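Local coordinates for transglutaminase elicitor (PDB 3TW5), which probably catalyses protein cross-linking as a transglutaminase and acts as a pathogen-associated elicitor of plant innate immunity, at residues Asp199-Asn211 with Tyr304-Gly318. The protein carries 1 engineered substitution. Residues are numbered along the deposited sequence; the frame is centred on the assembly and turned at random.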
# COMPACT_ATOMS: atom_id res chain seq x y z
N ASP A 199 -7.74 -14.52 -4.25
CA ASP A 199 -7.93 -15.22 -2.97
C ASP A 199 -6.61 -15.50 -2.24
O ASP A 199 -5.55 -15.66 -2.86
CB ASP A 199 -8.74 -16.51 -3.16
CG ASP A 199 -8.19 -17.41 -4.26
OD1 ASP A 199 -7.04 -17.88 -4.14
OD2 ASP A 199 -8.92 -17.64 -5.26
N LEU A 200 -6.70 -15.57 -0.92
CA LEU A 200 -5.55 -15.68 -0.03
C LEU A 200 -5.99 -16.49 1.18
O LEU A 200 -6.96 -16.14 1.84
CB LEU A 200 -5.11 -14.28 0.40
CG LEU A 200 -3.93 -14.07 1.35
CD1 LEU A 200 -2.63 -14.01 0.57
CD2 LEU A 200 -4.13 -12.80 2.14
N ASN A 201 -5.27 -17.57 1.47
CA ASN A 201 -5.59 -18.44 2.60
C ASN A 201 -5.52 -17.68 3.92
O ASN A 201 -4.52 -17.01 4.19
CB ASN A 201 -4.67 -19.67 2.62
CG ASN A 201 -5.25 -20.82 3.43
OD1 ASN A 201 -5.56 -20.67 4.60
ND2 ASN A 201 -5.39 -21.97 2.79
N PRO A 202 -6.58 -17.77 4.75
CA PRO A 202 -6.60 -17.07 6.03
C PRO A 202 -5.56 -17.60 7.02
O PRO A 202 -5.12 -16.85 7.90
CB PRO A 202 -8.02 -17.30 6.55
CG PRO A 202 -8.51 -18.49 5.82
CD PRO A 202 -7.86 -18.46 4.48
N ALA A 203 -5.17 -18.86 6.87
CA ALA A 203 -4.05 -19.42 7.63
C ALA A 203 -2.79 -18.62 7.32
O ALA A 203 -2.10 -18.16 8.23
CB ALA A 203 -3.84 -20.88 7.30
N TYR A 204 -2.52 -18.45 6.03
CA TYR A 204 -1.37 -17.66 5.61
C TYR A 204 -1.48 -16.22 6.10
O TYR A 204 -0.51 -15.66 6.62
CB TYR A 204 -1.15 -17.72 4.09
CG TYR A 204 -0.03 -16.80 3.67
CD1 TYR A 204 1.29 -17.08 4.01
CD2 TYR A 204 -0.30 -15.61 2.99
CE1 TYR A 204 2.32 -16.22 3.67
CE2 TYR A 204 0.73 -14.74 2.64
CZ TYR A 204 2.03 -15.06 2.98
OH TYR A 204 3.05 -14.20 2.65
N PHE A 205 -2.66 -15.62 5.95
CA PHE A 205 -2.89 -14.25 6.40
C PHE A 205 -2.49 -14.06 7.86
O PHE A 205 -1.71 -13.16 8.18
CB PHE A 205 -4.35 -13.83 6.17
CG PHE A 205 -4.70 -12.49 6.75
CD1 PHE A 205 -4.26 -11.32 6.14
CD2 PHE A 205 -5.46 -12.39 7.91
CE1 PHE A 205 -4.58 -10.07 6.68
CE2 PHE A 205 -5.78 -11.15 8.45
CZ PHE A 205 -5.34 -9.99 7.84
N HIS A 206 -3.01 -14.92 8.74
CA HIS A 206 -2.72 -14.85 10.17
C HIS A 206 -1.24 -15.06 10.46
O HIS A 206 -0.62 -14.25 11.14
CB HIS A 206 -3.58 -15.85 10.96
CG HIS A 206 -3.56 -15.63 12.45
ND1 HIS A 206 -4.46 -14.82 13.10
CD2 HIS A 206 -2.74 -16.12 13.41
CE1 HIS A 206 -4.21 -14.82 14.39
NE2 HIS A 206 -3.16 -15.60 14.61
N ILE A 207 -0.67 -16.14 9.92
CA ILE A 207 0.74 -16.49 10.13
C ILE A 207 1.67 -15.35 9.69
O ILE A 207 2.57 -14.97 10.44
CB ILE A 207 1.12 -17.81 9.41
CG1 ILE A 207 0.40 -19.00 10.07
CG2 ILE A 207 2.64 -18.03 9.42
CD1 ILE A 207 0.34 -20.25 9.21
N ALA A 208 1.43 -14.80 8.50
CA ALA A 208 2.23 -13.70 7.97
C ALA A 208 2.08 -12.44 8.82
O ALA A 208 3.09 -11.85 9.22
CB ALA A 208 1.86 -13.42 6.52
N SER A 209 0.84 -12.04 9.10
CA SER A 209 0.56 -10.81 9.84
C SER A 209 1.14 -10.83 11.24
O SER A 209 1.70 -9.83 11.70
CB SER A 209 -0.95 -10.54 9.90
OG SER A 209 -1.51 -10.46 8.60
N ALA A 210 1.02 -11.97 11.92
CA ALA A 210 1.51 -12.12 13.29
C ALA A 210 3.04 -12.13 13.36
O ALA A 210 3.62 -11.50 14.23
CB ALA A 210 0.93 -13.38 13.93
N ASN A 211 3.67 -12.86 12.44
CA ASN A 211 5.13 -12.94 12.38
C ASN A 211 5.80 -11.62 11.98
O ASN A 211 6.73 -11.18 12.63
CB ASN A 211 5.57 -14.07 11.44
CG ASN A 211 5.59 -15.43 12.12
OD1 ASN A 211 6.59 -15.82 12.72
ND2 ASN A 211 4.48 -16.16 12.01
N TYR A 304 -11.57 -9.04 10.21
CA TYR A 304 -11.60 -10.26 9.42
C TYR A 304 -11.95 -11.43 10.32
O TYR A 304 -11.45 -11.54 11.44
CB TYR A 304 -10.26 -10.49 8.71
CG TYR A 304 -9.89 -9.38 7.76
CD1 TYR A 304 -10.56 -9.22 6.55
CD2 TYR A 304 -8.87 -8.48 8.07
CE1 TYR A 304 -10.23 -8.20 5.67
CE2 TYR A 304 -8.53 -7.45 7.20
CZ TYR A 304 -9.21 -7.32 6.00
OH TYR A 304 -8.88 -6.31 5.13
N TYR A 305 -12.80 -12.31 9.80
CA TYR A 305 -13.33 -13.43 10.56
C TYR A 305 -12.99 -14.71 9.83
O TYR A 305 -13.28 -14.85 8.64
CB TYR A 305 -14.85 -13.29 10.74
CG TYR A 305 -15.30 -11.88 11.07
CD1 TYR A 305 -15.40 -11.45 12.40
CD2 TYR A 305 -15.60 -10.97 10.06
CE1 TYR A 305 -15.80 -10.16 12.70
CE2 TYR A 305 -16.00 -9.67 10.35
CZ TYR A 305 -16.10 -9.27 11.68
OH TYR A 305 -16.50 -7.98 11.96
N TYR A 306 -12.36 -15.64 10.53
CA TYR A 306 -11.93 -16.89 9.93
C TYR A 306 -11.78 -18.02 10.94
O TYR A 306 -11.52 -17.79 12.12
CB TYR A 306 -10.63 -16.69 9.13
CG TYR A 306 -9.54 -15.90 9.84
CD1 TYR A 306 -9.48 -14.51 9.71
CD2 TYR A 306 -8.57 -16.54 10.61
CE1 TYR A 306 -8.48 -13.78 10.35
CE2 TYR A 306 -7.57 -15.81 11.25
CZ TYR A 306 -7.53 -14.44 11.12
OH TYR A 306 -6.54 -13.72 11.75
N LEU A 307 -11.96 -19.24 10.45
CA LEU A 307 -11.66 -20.44 11.22
C LEU A 307 -10.25 -20.87 10.87
O LEU A 307 -9.91 -21.03 9.70
CB LEU A 307 -12.63 -21.57 10.86
CG LEU A 307 -14.11 -21.50 11.23
CD1 LEU A 307 -14.87 -22.62 10.54
CD2 LEU A 307 -14.31 -21.57 12.75
N LEU A 308 -9.41 -21.05 11.89
CA LEU A 308 -8.09 -21.62 11.69
C LEU A 308 -8.12 -23.12 11.98
O LEU A 308 -8.73 -23.56 12.96
CB LEU A 308 -7.04 -20.93 12.56
CG LEU A 308 -6.63 -19.50 12.21
CD1 LEU A 308 -5.58 -18.99 13.19
CD2 LEU A 308 -6.11 -19.40 10.78
N GLU A 309 -7.46 -23.90 11.13
CA GLU A 309 -7.38 -25.34 11.32
C GLU A 309 -6.10 -25.72 12.05
O GLU A 309 -5.00 -25.33 11.65
CB GLU A 309 -7.45 -26.07 9.98
CG GLU A 309 -8.77 -25.91 9.26
CD GLU A 309 -8.66 -26.14 7.77
OE1 GLU A 309 -7.60 -26.62 7.31
OE2 GLU A 309 -9.63 -25.85 7.05
N LEU A 310 -6.26 -26.47 13.14
CA LEU A 310 -5.14 -26.90 13.98
C LEU A 310 -4.98 -28.41 13.95
O LEU A 310 -5.96 -29.15 13.86
CB LEU A 310 -5.37 -26.43 15.42
CG LEU A 310 -4.84 -25.07 15.90
CD1 LEU A 310 -5.20 -23.91 14.98
CD2 LEU A 310 -5.33 -24.80 17.31
N ASP A 311 -3.73 -28.87 14.01
CA ASP A 311 -3.45 -30.30 14.20
C ASP A 311 -3.33 -30.60 15.70
O ASP A 311 -3.61 -29.74 16.53
CB ASP A 311 -2.20 -30.73 13.42
CG ASP A 311 -0.91 -30.11 13.95
OD1 ASP A 311 -0.97 -29.28 14.89
OD2 ASP A 311 0.17 -30.47 13.44
N ASP A 312 -2.90 -31.82 16.03
CA ASP A 312 -2.72 -32.22 17.43
C ASP A 312 -1.74 -31.34 18.20
O ASP A 312 -2.00 -30.99 19.36
CB ASP A 312 -2.29 -33.68 17.52
CG ASP A 312 -3.41 -34.64 17.22
OD1 ASP A 312 -3.14 -35.70 16.60
OD2 ASP A 312 -4.57 -34.34 17.60
N ALA A 313 -0.64 -30.97 17.56
CA ALA A 313 0.38 -30.12 18.18
C ALA A 313 -0.05 -28.66 18.28
O ALA A 313 0.71 -27.81 18.75
CB ALA A 313 1.70 -30.24 17.42
N GLY A 314 -1.27 -28.37 17.83
CA GLY A 314 -1.82 -27.01 17.88
C GLY A 314 -1.17 -26.09 16.86
O GLY A 314 -1.10 -24.87 17.06
N GLU A 315 -0.71 -26.68 15.77
CA GLU A 315 -0.05 -25.95 14.70
C GLU A 315 -1.05 -25.62 13.59
O GLU A 315 -1.87 -26.45 13.22
CB GLU A 315 1.12 -26.76 14.15
CG GLU A 315 2.11 -25.95 13.33
CD GLU A 315 3.51 -26.55 13.32
OE1 GLU A 315 4.14 -26.61 14.40
OE2 GLU A 315 3.97 -26.95 12.23
N ILE A 316 -0.98 -24.39 13.08
CA ILE A 316 -1.87 -23.94 12.02
C ILE A 316 -1.53 -24.64 10.71
O ILE A 316 -0.42 -24.49 10.18
CB ILE A 316 -1.80 -22.40 11.82
CG1 ILE A 316 -2.01 -21.67 13.14
CG2 ILE A 316 -2.84 -21.96 10.79
CD1 ILE A 316 -1.51 -20.25 13.14
N ILE A 317 -2.49 -25.41 10.19
CA ILE A 317 -2.30 -26.18 8.97
C ILE A 317 -3.25 -25.74 7.85
O ILE A 317 -3.15 -26.23 6.71
CB ILE A 317 -2.46 -27.70 9.21
CG1 ILE A 317 -3.85 -28.02 9.79
CG2 ILE A 317 -1.35 -28.22 10.11
CD1 ILE A 317 -4.30 -29.44 9.55
N GLY A 318 -4.16 -24.83 8.17
CA GLY A 318 -5.16 -24.37 7.22
C GLY A 318 -6.16 -23.40 7.81
O GLY A 318 -6.03 -22.99 8.96
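Pro202 lays its CB 3.7 Å from CB of Tyr306, where the first turn of helix 202-211 packs on a beta hairpin, strands 304-310 and 316-318 joined by a type I turn from Asp311 to Gly314. The helix crosses strand 304-310 nearly at a right angle (87°, axes 8.8 Å apart at closest), and its contacts come from residues 202 to 207. Just before the helix, Asn201 is the N-cap: its OD1 accepts from Ala203 N in the carbonyl plane, on a lone pair. Ala203 packs against both strands, its CB 3.5 Å from Gly318 O and close to Ile316 CG2, while Leu308 CD2 touches its CA. The Phe205 and Tyr304 rings meet with planes at 71°, CZ of Phe205 lying 3.8 Å from CD2 of Tyr304. One turn on from Pro202, His206 has CG anti to the backbone N (chi1 -168°), which directs its ring at the sheet; Leu308 CD1 sits over one face as a CH-pi contact, 4.1 Å from the centroid, and Phe238 meets the ring edge-to-face. In the imidazole plane, ND1 of His206 makes a buried, nearly straight hydrogen bond to Tyr306 OH at 2.7 Å, and that hydroxyl also bonds Ser275 OG on strand 269-280. Ile207 CG1 meets Ile316 CD1 tip to tip, 3.8 Å apart.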